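Local atomic coordinates of cellobiose 2-epimerase (Caldibacillus thermoamylovorans, PDB entry 5ZHB), a protein that catalyses the reversible 2-epimerization of cellobiose, converting the glucose residue at its reducing end to mannose. Residues W20-Y32 / L72-E84. Numbering follows the deposited sequence.
Sequences WAKLKDDENGGYY and LQQANHAYRFLTE
His77 reaches from helix 69-86 into the loop that follows the N-terminal helix 2-21, joining two parts of the (alpha/alpha)6 barrel expected of the N-acylglucosamine 2-epimerase family. With CG anti to the backbone N (chi1 -174°), the imidazole extends from the helix, and His77 NE2 donates to two carbonyls near the ring plane, Gly30 O at 2.9 Å and Asp25 O at 3.1 Å. Both bonds are weak, bent to about 128°, as expected when one N-H is shared between two acceptors. Histidine suits this place because it combines an N-H donor at the ring edge with two flat faces: Lys24 CE lies over one, 3.8 Å from the ring centroid in a CH-pi contact, while a water covers the other. The edge of His77 is turned toward the face of Tyr31, the two planes standing at 84° in an offset edge-to-face pair.

Tyr31 sends its hydroxyl to Gln74, where the side-chain OE1 lies 2.7 Å from Tyr31 OH and the backbone Gln74 O is a second possible acceptor. A bend at chi2 folds the glutamine amide back to the phenol, and Lys24 CD packs against that amide. Glycine suits both Gly29 and Gly30: each has a positive phi, and a beta carbon at either would come too close to the Phe81 ring.

Behind this shell the loop holds its own shape. Gly30 O also accepts from Asp25 N, Asp25 OD1 receives Asn28 N in an Asx motif, and Asp25 OD2 forms a salt bridge with Lys47. The water over His77 spans the two segments, donating to His77 O and accepting from Gly30 N at 3.1 Å.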
loop_
_atom_site.group_PDB
_atom_site.type_symbol
_atom_site.label_atom_id
_atom_site.label_comp_id
_atom_site.label_asym_id
_atom_site.label_seq_id
_atom_site.Cartn_x
_atom_site.Cartn_y
_atom_site.Cartn_z
ATOM N N TRP A 20 -11.925 2.138 12.757
ATOM C CA TRP A 20 -11.201 3.322 12.325
ATOM C C TRP A 20 -11.983 4.607 12.600
ATOM O O TRP A 20 -11.394 5.605 12.993
ATOM C CB TRP A 20 -10.804 3.145 10.849
ATOM C CG TRP A 20 -9.738 2.094 10.736
ATOM C CD1 TRP A 20 -9.852 0.770 10.447
ATOM C CD2 TRP A 20 -8.372 2.302 11.127
ATOM N NE1 TRP A 20 -8.646 0.145 10.582
ATOM C CE2 TRP A 20 -7.720 1.061 11.007
ATOM C CE3 TRP A 20 -7.649 3.427 11.527
ATOM C CZ2 TRP A 20 -6.363 0.928 11.274
ATOM C CZ3 TRP A 20 -6.312 3.293 11.810
ATOM C CH2 TRP A 20 -5.688 2.053 11.712
ATOM N N ALA A 21 -13.314 4.584 12.428
ATOM C CA ALA A 21 -14.152 5.729 12.779
ATOM C C ALA A 21 -14.069 6.089 14.265
ATOM O O ALA A 21 -14.124 7.272 14.590
ATOM C CB ALA A 21 -15.586 5.475 12.373
ATOM N N LYS A 22 -13.876 5.098 15.155
ATOM C CA LYS A 22 -13.731 5.346 16.578
ATOM C C LYS A 22 -12.393 6.027 16.897
ATOM O O LYS A 22 -12.147 6.388 18.050
ATOM C CB LYS A 22 -13.889 4.042 17.379
ATOM C CG LYS A 22 -15.318 3.511 17.561
ATOM C CD LYS A 22 -15.465 2.169 18.290
ATOM C CE LYS A 22 -15.415 0.947 17.384
ATOM N NZ LYS A 22 -14.678 -0.231 17.883
ATOM N N LEU A 23 -11.489 6.171 15.915
ATOM C CA LEU A 23 -10.228 6.866 16.163
ATOM C C LEU A 23 -10.274 8.316 15.665
ATOM O O LEU A 23 -9.232 8.986 15.611
ATOM C CB LEU A 23 -9.079 6.093 15.499
ATOM C CG LEU A 23 -8.856 4.649 15.958
ATOM C CD1 LEU A 23 -7.607 4.097 15.262
ATOM C CD2 LEU A 23 -8.744 4.499 17.502
ATOM N N LYS A 24 -11.440 8.781 15.191
ATOM C CA LYS A 24 -11.570 10.141 14.679
ATOM C C LYS A 24 -11.239 11.114 15.812
ATOM O O LYS A 24 -11.756 10.966 16.918
ATOM C CB LYS A 24 -12.982 10.395 14.131
ATOM C CG LYS A 24 -13.177 11.691 13.404
ATOM C CD LYS A 24 -14.396 11.675 12.508
ATOM C CE LYS A 24 -14.762 13.008 11.977
ATOM N NZ LYS A 24 -15.344 13.858 13.023
ATOM N N ASP A 25 -10.316 12.038 15.525
ATOM C CA ASP A 25 -9.784 12.972 16.498
ATOM C C ASP A 25 -10.330 14.353 16.146
ATOM O O ASP A 25 -9.774 15.048 15.283
ATOM C CB ASP A 25 -8.264 12.943 16.531
ATOM C CG ASP A 25 -7.644 13.868 17.576
ATOM O OD1 ASP A 25 -8.419 14.658 18.185
ATOM O OD2 ASP A 25 -6.424 13.754 17.814
ATOM N N ASP A 26 -11.449 14.713 16.799
ATOM C CA ASP A 26 -12.166 15.945 16.495
ATOM C C ASP A 26 -11.413 17.155 17.022
ATOM O O ASP A 26 -11.358 18.176 16.352
ATOM C CB ASP A 26 -13.598 15.902 17.003
ATOM C CG ASP A 26 -14.455 14.839 16.337
ATOM O OD1 ASP A 26 -14.518 14.843 15.092
ATOM O OD2 ASP A 26 -15.004 13.988 17.065
ATOM N N GLU A 27 -10.808 17.032 18.199
ATOM C CA GLU A 27 -10.139 18.163 18.824
ATOM C C GLU A 27 -8.874 18.518 18.043
ATOM O O GLU A 27 -8.659 19.674 17.728
ATOM C CB GLU A 27 -9.806 17.836 20.281
ATOM C CG GLU A 27 -9.496 19.063 21.140
ATOM C CD GLU A 27 -8.760 18.756 22.439
ATOM O OE1 GLU A 27 -9.095 17.764 23.123
ATOM O OE2 GLU A 27 -7.840 19.529 22.775
ATOM N N ASN A 28 -8.042 17.519 17.696
ATOM C CA ASN A 28 -6.707 17.810 17.201
ATOM C C ASN A 28 -6.582 17.494 15.710
ATOM O O ASN A 28 -5.605 17.910 15.100
ATOM C CB ASN A 28 -5.654 17.147 18.082
ATOM C CG ASN A 28 -5.612 17.739 19.470
ATOM O OD1 ASN A 28 -5.481 17.010 20.460
ATOM N ND2 ASN A 28 -5.663 19.058 19.558
ATOM N N GLY A 29 -7.581 16.831 15.098
ATOM C CA GLY A 29 -7.564 16.583 13.656
ATOM C C GLY A 29 -7.076 15.162 13.349
ATOM O O GLY A 29 -6.394 14.545 14.159
ATOM N N GLY A 30 -7.462 14.643 12.182
ATOM C CA GLY A 30 -7.090 13.297 11.754
ATOM C C GLY A 30 -7.576 12.217 12.711
ATOM O O GLY A 30 -8.664 12.320 13.278
ATOM N N TYR A 31 -6.722 11.191 12.891
ATOM C CA TYR A 31 -7.012 9.996 13.657
ATOM C C TYR A 31 -5.909 9.764 14.675
ATOM O O TYR A 31 -4.733 10.042 14.400
ATOM C CB TYR A 31 -7.175 8.822 12.677
ATOM C CG TYR A 31 -8.380 9.021 11.783
ATOM C CD1 TYR A 31 -8.322 9.894 10.707
ATOM C CD2 TYR A 31 -9.579 8.387 12.059
ATOM C CE1 TYR A 31 -9.431 10.137 9.925
ATOM C CE2 TYR A 31 -10.700 8.622 11.280
ATOM C CZ TYR A 31 -10.630 9.511 10.223
ATOM O OH TYR A 31 -11.714 9.739 9.426
ATOM N N TYR A 32 -6.300 9.279 15.862
ATOM C CA TYR A 32 -5.355 8.996 16.929
ATOM C C TYR A 32 -4.257 8.066 16.392
ATOM O O TYR A 32 -4.532 7.141 15.624
ATOM C CB TYR A 32 -6.018 8.367 18.157
ATOM C CG TYR A 32 -7.162 9.177 18.765
ATOM C CD1 TYR A 32 -6.996 10.509 19.121
ATOM C CD2 TYR A 32 -8.420 8.610 18.955
ATOM C CE1 TYR A 32 -8.025 11.238 19.694
ATOM C CE2 TYR A 32 -9.472 9.337 19.502
ATOM C CZ TYR A 32 -9.263 10.652 19.884
ATOM O OH TYR A 32 -10.265 11.396 20.427
ATOM N N LEU A 72 -17.771 9.404 3.478
ATOM C CA LEU A 72 -17.380 10.703 2.953
ATOM C C LEU A 72 -16.989 11.665 4.075
ATOM O O LEU A 72 -16.050 12.446 3.901
ATOM C CB LEU A 72 -18.472 11.341 2.089
ATOM C CG LEU A 72 -18.129 12.719 1.508
ATOM C CD1 LEU A 72 -16.886 12.649 0.639
ATOM C CD2 LEU A 72 -19.293 13.316 0.710
ATOM N N GLN A 73 -17.745 11.654 5.183
ATOM C CA GLN A 73 -17.449 12.513 6.322
ATOM C C GLN A 73 -16.094 12.137 6.923
ATOM O O GLN A 73 -15.325 13.000 7.322
ATOM C CB GLN A 73 -18.573 12.468 7.354
ATOM C CG GLN A 73 -19.863 13.142 6.881
ATOM C CD GLN A 73 -21.002 13.067 7.877
ATOM O OE1 GLN A 73 -22.167 13.305 7.532
ATOM N NE2 GLN A 73 -20.688 12.717 9.117
ATOM N N GLN A 74 -15.789 10.836 6.996
ATOM C CA GLN A 74 -14.479 10.415 7.474
ATOM C C GLN A 74 -13.400 10.887 6.503
ATOM O O GLN A 74 -12.367 11.407 6.925
ATOM C CB GLN A 74 -14.453 8.898 7.666
ATOM C CG GLN A 74 -15.486 8.391 8.668
ATOM C CD GLN A 74 -15.218 8.928 10.049
ATOM O OE1 GLN A 74 -14.080 8.918 10.527
ATOM N NE2 GLN A 74 -16.261 9.436 10.689
ATOM N N ALA A 75 -13.643 10.698 5.199
ATOM C CA ALA A 75 -12.692 11.124 4.172
ATOM C C ALA A 75 -12.393 12.622 4.269
ATOM O O ALA A 75 -11.236 13.046 4.175
ATOM C CB ALA A 75 -13.177 10.778 2.798
ATOM N N ASN A 76 -13.447 13.441 4.413
ATOM C CA ASN A 76 -13.247 14.875 4.584
ATOM C C ASN A 76 -12.332 15.195 5.758
ATOM O O ASN A 76 -11.487 16.077 5.633
ATOM C CB ASN A 76 -14.554 15.622 4.814
ATOM C CG ASN A 76 -15.473 15.489 3.625
ATOM O OD1 ASN A 76 -15.022 15.418 2.467
ATOM N ND2 ASN A 76 -16.764 15.421 3.904
ATOM N N HIS A 77 -12.559 14.542 6.906
ATOM C CA HIS A 77 -11.769 14.776 8.104
ATOM C C HIS A 77 -10.290 14.450 7.853
ATOM O O HIS A 77 -9.375 15.137 8.324
ATOM C CB HIS A 77 -12.352 13.933 9.241
ATOM C CG HIS A 77 -11.731 14.191 10.554
ATOM N ND1 HIS A 77 -12.025 15.341 11.252
ATOM C CD2 HIS A 77 -10.832 13.516 11.297
ATOM C CE1 HIS A 77 -11.351 15.342 12.392
ATOM N NE2 HIS A 77 -10.601 14.254 12.434
ATOM N N ALA A 78 -10.053 13.376 7.097
ATOM C CA ALA A 78 -8.690 12.980 6.759
ATOM C C ALA A 78 -8.046 13.990 5.816
ATOM O O ALA A 78 -6.882 14.348 5.991
ATOM C CB ALA A 78 -8.690 11.573 6.192
ATOM N N TYR A 79 -8.819 14.474 4.835
ATOM C CA TYR A 79 -8.338 15.438 3.859
ATOM C C TYR A 79 -7.852 16.727 4.534
ATOM O O TYR A 79 -6.754 17.233 4.222
ATOM C CB TYR A 79 -9.430 15.700 2.824
ATOM C CG TYR A 79 -9.014 16.778 1.848
ATOM C CD1 TYR A 79 -8.174 16.478 0.789
ATOM C CD2 TYR A 79 -9.463 18.087 1.986
ATOM C CE1 TYR A 79 -7.777 17.446 -0.110
ATOM C CE2 TYR A 79 -9.061 19.064 1.096
ATOM C CZ TYR A 79 -8.224 18.743 0.046
ATOM O OH TYR A 79 -7.849 19.657 -0.887
ATOM N N ARG A 80 -8.679 17.238 5.460
ATOM C CA ARG A 80 -8.358 18.419 6.253
ATOM C C ARG A 80 -7.034 18.270 6.993
ATOM O O ARG A 80 -6.177 19.129 6.906
ATOM C CB ARG A 80 -9.458 18.738 7.277
ATOM C CG ARG A 80 -10.731 19.246 6.616
ATOM C CD ARG A 80 -11.695 19.803 7.659
ATOM N NE ARG A 80 -12.443 18.807 8.434
ATOM C CZ ARG A 80 -13.552 18.172 8.054
ATOM N NH1 ARG A 80 -14.170 18.480 6.919
ATOM N NH2 ARG A 80 -14.055 17.230 8.833
ATOM N N PHE A 81 -6.855 17.177 7.717
ATOM C CA PHE A 81 -5.623 16.987 8.458
ATOM C C PHE A 81 -4.414 16.877 7.528
ATOM O O PHE A 81 -3.321 17.352 7.861
ATOM C CB PHE A 81 -5.715 15.717 9.313
ATOM C CG PHE A 81 -4.600 15.682 10.340
ATOM C CD1 PHE A 81 -4.588 16.599 11.383
ATOM C CD2 PHE A 81 -3.565 14.733 10.284
ATOM C CE1 PHE A 81 -3.606 16.532 12.364
ATOM C CE2 PHE A 81 -2.555 14.725 11.223
ATOM C CZ PHE A 81 -2.586 15.604 12.279
ATOM N N LEU A 82 -4.595 16.163 6.413
ATOM C CA LEU A 82 -3.528 15.974 5.441
ATOM C C LEU A 82 -3.085 17.328 4.892
ATOM O O LEU A 82 -1.888 17.592 4.857
ATOM C CB LEU A 82 -3.925 15.025 4.311
ATOM C CG LEU A 82 -2.847 14.752 3.256
ATOM C CD1 LEU A 82 -1.737 13.895 3.869
ATOM C CD2 LEU A 82 -3.420 14.110 2.005
ATOM N N THR A 83 -4.031 18.164 4.419
ATOM C CA THR A 83 -3.654 19.387 3.719
ATOM C C THR A 83 -3.264 20.500 4.699
ATOM O O THR A 83 -2.454 21.351 4.343
ATOM C CB THR A 83 -4.753 19.827 2.749
ATOM O OG1 THR A 83 -5.978 19.794 3.459
ATOM C CG2 THR A 83 -4.860 18.896 1.555
ATOM N N GLU A 84 -3.802 20.469 5.929
ATOM C CA GLU A 84 -3.577 21.532 6.907
ATOM C C GLU A 84 -2.274 21.345 7.686
ATOM O O GLU A 84 -1.532 22.310 7.834
ATOM C CB GLU A 84 -4.785 21.628 7.836
ATOM C CG GLU A 84 -5.967 22.262 7.112
ATOM C CD GLU A 84 -7.265 22.188 7.879
ATOM O OE1 GLU A 84 -7.212 21.854 9.082
ATOM O OE2 GLU A 84 -8.328 22.379 7.240
HETATM O O HOH W 1 -16.245 8.784 13.850
HETATM O O HOH W 2 -8.872 16.721 10.352
#